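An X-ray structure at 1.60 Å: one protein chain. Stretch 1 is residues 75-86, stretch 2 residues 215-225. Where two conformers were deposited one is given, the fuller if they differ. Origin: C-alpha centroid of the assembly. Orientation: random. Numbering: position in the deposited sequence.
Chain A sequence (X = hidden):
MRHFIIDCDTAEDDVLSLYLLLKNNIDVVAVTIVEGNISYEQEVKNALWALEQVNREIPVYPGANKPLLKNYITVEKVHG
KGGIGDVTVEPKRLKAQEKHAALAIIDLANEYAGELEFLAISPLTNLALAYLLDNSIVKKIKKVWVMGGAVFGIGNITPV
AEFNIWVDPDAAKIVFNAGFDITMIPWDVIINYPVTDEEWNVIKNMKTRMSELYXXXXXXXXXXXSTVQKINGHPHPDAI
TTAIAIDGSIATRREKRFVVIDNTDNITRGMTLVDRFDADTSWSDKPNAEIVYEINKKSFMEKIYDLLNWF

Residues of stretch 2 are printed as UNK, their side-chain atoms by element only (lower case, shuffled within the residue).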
ATOM      1  N   VAL A  75      22.802  11.483  -6.251  1.00 22.21           N
ATOM      2  CA  VAL A  75      23.807  10.996  -5.311  1.00 23.16           C
ATOM      3  C   VAL A  75      25.238  11.519  -5.637  1.00 24.21           C
ATOM      4  O   VAL A  75      26.201  10.750  -5.800  1.00 23.84           O
ATOM      5  CB  VAL A  75      23.753   9.464  -5.150  1.00 22.90           C
ATOM      6  CG1 VAL A  75      22.513   9.074  -4.294  1.00 24.42           C
ATOM      7  CG2 VAL A  75      23.721   8.776  -6.513  1.00 23.93           C
ATOM      8  N   GLU A  76      25.367  12.843  -5.725  0.50 24.31           N
ATOM      9  CA  GLU A  76      26.687  13.446  -5.917  0.50 25.34           C
ATOM     10  C   GLU A  76      27.617  13.159  -4.728  0.50 25.50           C
ATOM     11  O   GLU A  76      28.838  13.211  -4.887  0.50 26.96           O
ATOM     12  CB  GLU A  76      26.574  14.946  -6.254  0.50 26.16           C
ATOM     13  CG  GLU A  76      25.987  15.161  -7.672  0.50 25.82           C
ATOM     14  CD  GLU A  76      25.362  16.528  -7.911  0.50 27.62           C
ATOM     15  OE1 GLU A  76      25.690  17.481  -7.182  0.50 28.53           O
ATOM     16  OE2 GLU A  76      24.535  16.656  -8.847  0.50 24.12           O
ATOM     17  N   LYS A  77      27.070  12.817  -3.556  1.00 25.17           N
ATOM     18  CA  LYS A  77      27.927  12.385  -2.437  1.00 26.50           C
ATOM     19  C   LYS A  77      28.696  11.097  -2.795  1.00 26.93           C
ATOM     20  O   LYS A  77      29.813  10.859  -2.319  1.00 28.66           O
ATOM     21  CB  LYS A  77      27.127  12.227  -1.132  1.00 27.15           C
ATOM     22  CG  LYS A  77      26.128  11.060  -1.101  1.00 26.61           C
ATOM     23  CD  LYS A  77      25.338  11.015   0.187  1.00 27.31           C
ATOM     24  CE  LYS A  77      24.292   9.903   0.218  1.00 27.76           C
ATOM     25  NZ  LYS A  77      23.584   9.902   1.554  1.00 29.04           N
ATOM     26  N   VAL A  78      28.064  10.241  -3.612  1.00 25.33           N
ATOM     27  CA  VAL A  78      28.642   8.967  -3.977  1.00 25.98           C
ATOM     28  C   VAL A  78      29.660   9.114  -5.109  1.00 25.75           C
ATOM     29  O   VAL A  78      30.729   8.500  -5.063  1.00 27.56           O
ATOM     30  CB  VAL A  78      27.508   7.976  -4.423  1.00 24.87           C
ATOM     31  CG1 VAL A  78      28.102   6.653  -4.942  1.00 25.97           C
ATOM     32  CG2 VAL A  78      26.501   7.699  -3.281  1.00 25.90           C
ATOM     33  N   HIS A  79      29.332   9.913  -6.123  1.00 30.89           N
ATOM     34  CA  HIS A  79      30.107   9.972  -7.386  1.00 31.01           C
ATOM     35  C   HIS A  79      30.889  11.270  -7.593  1.00 33.79           C
ATOM     36  O   HIS A  79      31.618  11.387  -8.573  1.00 35.75           O
ATOM     37  CB  HIS A  79      29.179   9.784  -8.605  1.00 29.06           C
ATOM     38  CG  HIS A  79      28.391   8.514  -8.577  1.00 29.17           C
ATOM     39  ND1 HIS A  79      28.925   7.299  -8.959  1.00 28.23           N
ATOM     40  CD2 HIS A  79      27.116   8.263  -8.197  1.00 29.74           C
ATOM     41  CE1 HIS A  79      28.011   6.354  -8.811  1.00 29.91           C
ATOM     42  NE2 HIS A  79      26.905   6.910  -8.340  1.00 31.22           N
ATOM     43  N   GLY A  80      30.735  12.233  -6.698  1.00 33.72           N
ATOM     44  CA  GLY A  80      31.262  13.593  -6.902  1.00 35.35           C
ATOM     45  C   GLY A  80      30.281  14.482  -7.651  1.00 34.23           C
ATOM     46  O   GLY A  80      29.399  13.991  -8.354  1.00 32.31           O
ATOM     47  N   LYS A  81      30.446  15.805  -7.535  1.00 36.32           N
ATOM     48  CA  LYS A  81      29.531  16.730  -8.220  1.00 36.98           C
ATOM     49  C   LYS A  81      29.468  16.488  -9.720  1.00 34.90           C
ATOM     50  O   LYS A  81      28.410  16.660 -10.340  1.00 35.68           O
ATOM     51  CB  LYS A  81      29.887  18.205  -7.952  1.00 40.43           C
ATOM     52  CG  LYS A  81      28.811  19.187  -8.492  1.00 43.35           C
ATOM     53  CD  LYS A  81      29.112  20.639  -8.083  1.00 50.03           C
ATOM     54  CE  LYS A  81      28.068  21.639  -8.625  1.00 51.41           C
ATOM     55  NZ  LYS A  81      26.867  21.741  -7.740  1.00 55.57           N
ATOM     56  N   GLY A  82      30.590  16.095 -10.321  1.00 32.70           N
ATOM     57  CA  GLY A  82      30.653  15.916 -11.754  1.00 31.18           C
ATOM     58  C   GLY A  82      30.497  14.463 -12.170  1.00 28.62           C
ATOM     59  O   GLY A  82      30.640  14.132 -13.344  1.00 28.76           O
ATOM     60  N   GLY A  83      30.270  13.586 -11.204  1.00 28.87           N
ATOM     61  CA  GLY A  83      30.056  12.146 -11.512  1.00 27.69           C
ATOM     62  C   GLY A  83      31.342  11.334 -11.659  1.00 29.04           C
ATOM     63  O   GLY A  83      31.314  10.087 -11.702  1.00 28.72           O
ATOM     64  N   ILE A  84      32.475  12.033 -11.662  1.00 31.85           N
ATOM     65  CA  ILE A  84      33.804  11.456 -11.846  1.00 33.94           C
ATOM     66  C   ILE A  84      34.729  12.170 -10.865  1.00 36.17           C
ATOM     67  O   ILE A  84      35.875  12.502 -11.178  1.00 39.31           O
ATOM     68  CB  ILE A  84      34.272  11.613 -13.314  1.00 33.75           C
ATOM     69  CG1 ILE A  84      34.153  13.073 -13.787  1.00 36.38           C
ATOM     70  CG2 ILE A  84      33.444  10.711 -14.210  1.00 33.37           C
ATOM     71  CD1 ILE A  84      35.062  13.378 -15.002  1.00 41.31           C
ATOM     72  N   GLY A  85      34.209  12.368  -9.662  1.00 36.53           N
ATOM     73  CA  GLY A  85      34.812  13.300  -8.708  1.00 39.17           C
ATOM     74  C   GLY A  85      34.200  14.679  -8.864  1.00 39.19           C
ATOM     75  O   GLY A  85      33.175  14.836  -9.506  1.00 36.28           O
ATOM     76  N   ASP A  86      34.819  15.696  -8.258  1.00 41.30           N
ATOM     77  CA  ASP A  86      34.192  17.031  -8.297  1.00 42.94           C
ATOM     78  C   ASP A  86      34.454  17.871  -9.553  1.00 42.42           C
ATOM     79  O   ASP A  86      33.845  18.935  -9.700  1.00 43.88           O
ATOM     80  CB  ASP A  86      34.539  17.834  -7.027  1.00 46.55           C
ATOM     81  CG  ASP A  86      33.842  17.268  -5.759  1.00 49.59           C
ATOM     82  OD1 ASP A  86      32.699  16.724  -5.819  1.00 49.02           O
ATOM     83  OD2 ASP A  86      34.452  17.386  -4.681  1.00 53.30           O
ATOM     84  N   UNK A 215      42.052   6.297 -12.611  1.00 36.66           N
ATOM     85  CA  UNK A 215      42.377   6.670 -11.227  1.00 38.08           C
ATOM     86  C   UNK A 215      41.663   7.977 -10.872  1.00 38.36           C
ATOM     87  O   UNK A 215      41.024   8.066  -9.811  1.00 37.95           O
ATOM     88  c   UNK A 215      44.515   5.368 -11.171  1.00 43.62           C
ATOM     89  c   UNK A 215      43.898   6.751 -11.003  1.00 42.61           C
ATOM     90  c   UNK A 215      44.231   7.357  -9.620  1.00 44.69           C
ATOM     91  N   UNK A 216      41.733   8.967 -11.761  1.00 39.12           N
ATOM     92  CA  UNK A 216      41.075  10.265 -11.528  1.00 41.18           C
ATOM     93  C   UNK A 216      39.556  10.144 -11.350  1.00 37.58           C
ATOM     94  O   UNK A 216      38.959  10.800 -10.477  1.00 37.51           O
ATOM     95  c   UNK A 216      41.392  11.214 -12.679  1.00 44.53           C
ATOM     96  o   UNK A 216      40.709  12.455 -12.556  1.00 49.39           O
ATOM     97  N   UNK A 217      38.941   9.301 -12.178  1.00 34.78           N
ATOM     98  CA  UNK A 217      37.477   9.164 -12.186  1.00 32.45           C
ATOM     99  C   UNK A 217      36.925   8.365 -11.024  1.00 30.10           C
ATOM    100  O   UNK A 217      35.768   8.560 -10.673  1.00 28.84           O
ATOM    101  c   UNK A 217      37.138   9.384 -14.748  1.00 33.47           C
ATOM    102  c   UNK A 217      36.984   8.518 -13.499  1.00 31.32           C
ATOM    103  c   UNK A 217      36.843   7.125 -16.353  1.00 34.92           C
ATOM    104  s   UNK A 217      36.190   8.790 -16.197  1.00 34.78           S
ATOM    105  N   UNK A 218      37.742   7.466 -10.458  1.00 29.78           N
ATOM    106  CA  UNK A 218      37.289   6.491  -9.446  1.00 28.81           C
ATOM    107  C   UNK A 218      37.703   6.815  -8.013  1.00 29.87           C
ATOM    108  O   UNK A 218      37.164   6.235  -7.078  1.00 29.90           O
ATOM    109  c   UNK A 218      35.765   3.610 -10.557  1.00 25.83           C
ATOM    110  c   UNK A 218      34.957   3.079 -11.555  1.00 24.86           C
ATOM    111  c   UNK A 218      36.288   4.165 -13.223  1.00 26.31           C
ATOM    112  c   UNK A 218      36.856   4.425 -10.882  1.00 26.35           C
ATOM    113  c   UNK A 218      37.735   5.048  -9.810  1.00 28.16           C
ATOM    114  o   UNK A 218      34.435   2.847 -13.918  1.00 25.30           O
ATOM    115  c   UNK A 218      35.218   3.367 -12.887  1.00 25.36           C
ATOM    116  c   UNK A 218      37.095   4.687 -12.228  1.00 27.52           C
ATOM    117  N   UNK A 219      38.614   7.761  -7.817  1.00 32.15           N
ATOM    118  CA  UNK A 219      39.102   8.028  -6.466  0.50 34.10           C
ATOM    119  C   UNK A 219      37.986   8.368  -5.478  1.00 32.98           C
ATOM    120  O   UNK A 219      37.949   7.812  -4.377  1.00 33.54           O
ATOM    121  c   UNK A 219      41.932  10.347  -5.244  0.50 46.80           C
ATOM    122  c   UNK A 219      40.144   9.142  -6.461  0.50 38.01           C
ATOM    123  c   UNK A 219      41.310   8.042  -4.494  0.50 42.06           C
ATOM    124  c   UNK A 219      40.809   9.365  -5.098  0.50 42.18           C
ATOM    125  N   UNK A 220      37.106   9.301  -5.839  1.00 32.30           N
ATOM    126  CA  UNK A 220      36.024   9.728  -4.919  1.00 31.43           C
ATOM    127  C   UNK A 220      35.077   8.567  -4.629  1.00 29.55           C
ATOM    128  O   UNK A 220      34.738   8.324  -3.480  1.00 30.35           O
ATOM    129  c   UNK A 220      34.108  11.410  -4.644  1.00 31.97           C
ATOM    130  c   UNK A 220      32.973  12.763  -3.317  1.00 35.59           C
ATOM    131  n   UNK A 220      34.099  12.629  -4.001  1.00 35.50           N
ATOM    132  n   UNK A 220      32.236  11.679  -3.519  1.00 32.91           N
ATOM    133  c   UNK A 220      35.251  10.941  -5.499  1.00 31.44           C
ATOM    134  c   UNK A 220      32.920  10.825  -4.347  1.00 31.30           C
ATOM    135  N   UNK A 221      34.662   7.861  -5.686  1.00 27.89           N
ATOM    136  CA  UNK A 221      33.763   6.712  -5.574  1.00 26.46           C
ATOM    137  C   UNK A 221      34.351   5.600  -4.717  1.00 26.55           C
ATOM    138  O   UNK A 221      33.648   4.990  -3.903  1.00 27.01           O
ATOM    139  c   UNK A 221      31.167   5.225  -6.641  1.00 24.53           C
ATOM    140  c   UNK A 221      30.197   4.227  -6.847  1.00 27.37           C
ATOM    141  c   UNK A 221      31.779   2.921  -8.056  1.00 28.14           C
ATOM    142  o   UNK A 221      29.546   2.127  -7.748  1.00 29.30           O
ATOM    143  c   UNK A 221      33.478   6.177  -6.975  1.00 25.36           C
ATOM    144  c   UNK A 221      32.450   5.070  -7.121  1.00 24.58           C
ATOM    145  c   UNK A 221      30.523   3.094  -7.546  1.00 29.04           C
ATOM    146  c   UNK A 221      32.748   3.905  -7.843  1.00 26.71           C
ATOM    147  N   UNK A 222      35.643   5.338  -4.883  1.00 27.32           N
ATOM    148  CA  UNK A 222      36.321   4.333  -4.070  1.00 28.63           C
ATOM    149  C   UNK A 222      36.328   4.689  -2.570  1.00 30.92           C
ATOM    150  O   UNK A 222      36.034   3.843  -1.700  1.00 31.94           O
ATOM    151  c   UNK A 222      37.739   4.123  -4.592  1.00 29.75           C
ATOM    152  c   UNK A 222      40.507   0.473  -4.197  1.00 37.20           C
ATOM    153  n   UNK A 222      40.652   1.756  -3.847  1.00 37.12           N
ATOM    154  c   UNK A 222      39.932   2.882  -4.465  1.00 33.57           C
ATOM    155  c   UNK A 222      38.527   3.042  -3.874  1.00 31.42           C
ATOM    156  n   UNK A 222      39.680   0.107  -5.173  1.00 35.23           N
ATOM    157  n   UNK A 222      41.189  -0.467  -3.557  1.00 41.80           N
ATOM    158  N   UNK A 223      36.657   5.941  -2.248  1.00 32.31           N
ATOM    159  CA  UNK A 223      36.627   6.377  -0.857  1.00 34.81           C
ATOM    160  C   UNK A 223      35.233   6.204  -0.251  1.00 32.79           C
ATOM    161  O   UNK A 223      35.098   5.711   0.876  1.00 33.90           O
ATOM    162  o   UNK A 223      35.100   8.989   1.100  1.00 49.33           O
ATOM    163  n   UNK A 223      36.358   8.474   2.892  1.00 50.01           N
ATOM    164  c   UNK A 223      36.177   8.613   1.586  1.00 48.49           C
ATOM    165  c   UNK A 223      37.093   7.849  -0.720  1.00 37.34           C
ATOM    166  c   UNK A 223      37.406   8.309   0.704  1.00 45.00           C
ATOM    167  N   UNK A 224      34.193   6.586  -0.999  1.00 30.67           N
ATOM    168  CA  UNK A 224      32.842   6.529  -0.473  1.00 29.95           C
ATOM    169  C   UNK A 224      32.419   5.074  -0.321  1.00 29.95           C
ATOM    170  O   UNK A 224      31.839   4.677   0.695  1.00 29.66           O
ATOM    171  o   UNK A 224      26.565   7.188   0.553  1.00 35.58           O
ATOM    172  c   UNK A 224      28.319   6.150  -0.687  1.00 30.05           C
ATOM    173  c   UNK A 224      28.680   8.266   0.374  1.00 34.74           C
ATOM    174  c   UNK A 224      27.851   7.195   0.070  1.00 31.71           C
ATOM    175  c   UNK A 224      30.453   7.238  -0.887  1.00 28.98           C
ATOM    176  c   UNK A 224      31.863   7.251  -1.402  1.00 29.52           C
ATOM    177  c   UNK A 224      29.600   6.173  -1.181  1.00 29.14           C
ATOM    178  c   UNK A 224      29.960   8.275  -0.123  1.00 30.81           C
ATOM    179  N   UNK A 225      32.694   4.279  -1.349  1.00 28.99           N
ATOM    180  CA  UNK A 225      32.260   2.877  -1.328  1.00 29.21           C
ATOM    181  C   UNK A 225      32.855   2.107  -0.151  1.00 31.74           C
ATOM    182  O   UNK A 225      32.185   1.271   0.483  1.00 32.28           O
ATOM    183  c   UNK A 225      32.625   2.190  -2.640  1.00 27.97           C
ATOM    184  o   UNK A 225      31.890   2.744  -3.731  1.00 29.27           O
TER
HETATM  185  O   HOH W   1      25.932   8.625   2.920  1.00 25.88           O

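Position 215 carries three carbons, one bearing the other two. They fork at CB and lie far from stretch 1. This is V215.

Position 216 has one carbon and then one oxygen. The side chain stays 5.0 Å or more from stretch 1. The residue is S216.

Position 217 is an unbranched chain of two carbons, a sulfur and a carbon. The sulfur sits 3.9 Å from I84 CG2, an apolar contact. This is M217. Its backbone O also approaches I84 CA at 3.7 Å.

Position 218 has one carbon and a six-carbon ring bearing an oxygen. Its CB points away from stretch 1. This is Y218.

Position 219 has four carbons, forked at the second, and touches nothing on stretch 1. It is L219.

Position 220 has one carbon and a five-membered ring of three carbons and two nitrogens. Its CB points toward stretch 1. One ring nitrogen lies 2.8 Å from K77 O. The ring identifies H220. NE2 donates that hydrogen bond, nearly straight at 168°. G80 CA stands over the ring face, 4.0 Å from the centroid, and V78 O lies at the ring edge, 3.3 Å from CD2.

Position 221 has one carbon and a six-carbon ring with an oxygen. A ring carbon is 3.7 Å from V78 CG1, and the ring runs near parallel to that of H79, but slid apart. This is Y221. Its CE1 is 3.6 Å from H79 CE1, and its CA makes a CA-H...O contact with V78 O at 3.6 Å.

Position 222 has three carbons, a nitrogen, then a carbon carrying two more nitrogens. Its CB points away from stretch 1. This guanidinium marks R222.

Position 223 has three carbons, the third carrying an oxygen and a nitrogen. It is out of reach. This is Q223.

Position 224 has one carbon and a six-carbon ring with an oxygen. CB points toward stretch 1, and V78 CG2 lies over the ring face. This is Y224. One water links two side-chain ends, accepting from K77 NZ at 3.0 Å and donating to Y224 OH at 2.8 Å.

Position 225 has one carbon and one oxygen, and touches nothing on stretch 1. It is S225, and its OG donates a hydrogen bond to Y221 O at 2.9 Å.

The contact rests on one direct hydrogen bond surrounded by packing. H220 reaches the short helix 76-79, where K77 O accepts the hydrogen bond from NE2. The backbone angles of G80 call for glycine, and a CB there would clash with G85 C. V78 packs against Y221 and Y224, while I84 meets M217.

Stretch 2 (215-225) VSMYLHYRQYS
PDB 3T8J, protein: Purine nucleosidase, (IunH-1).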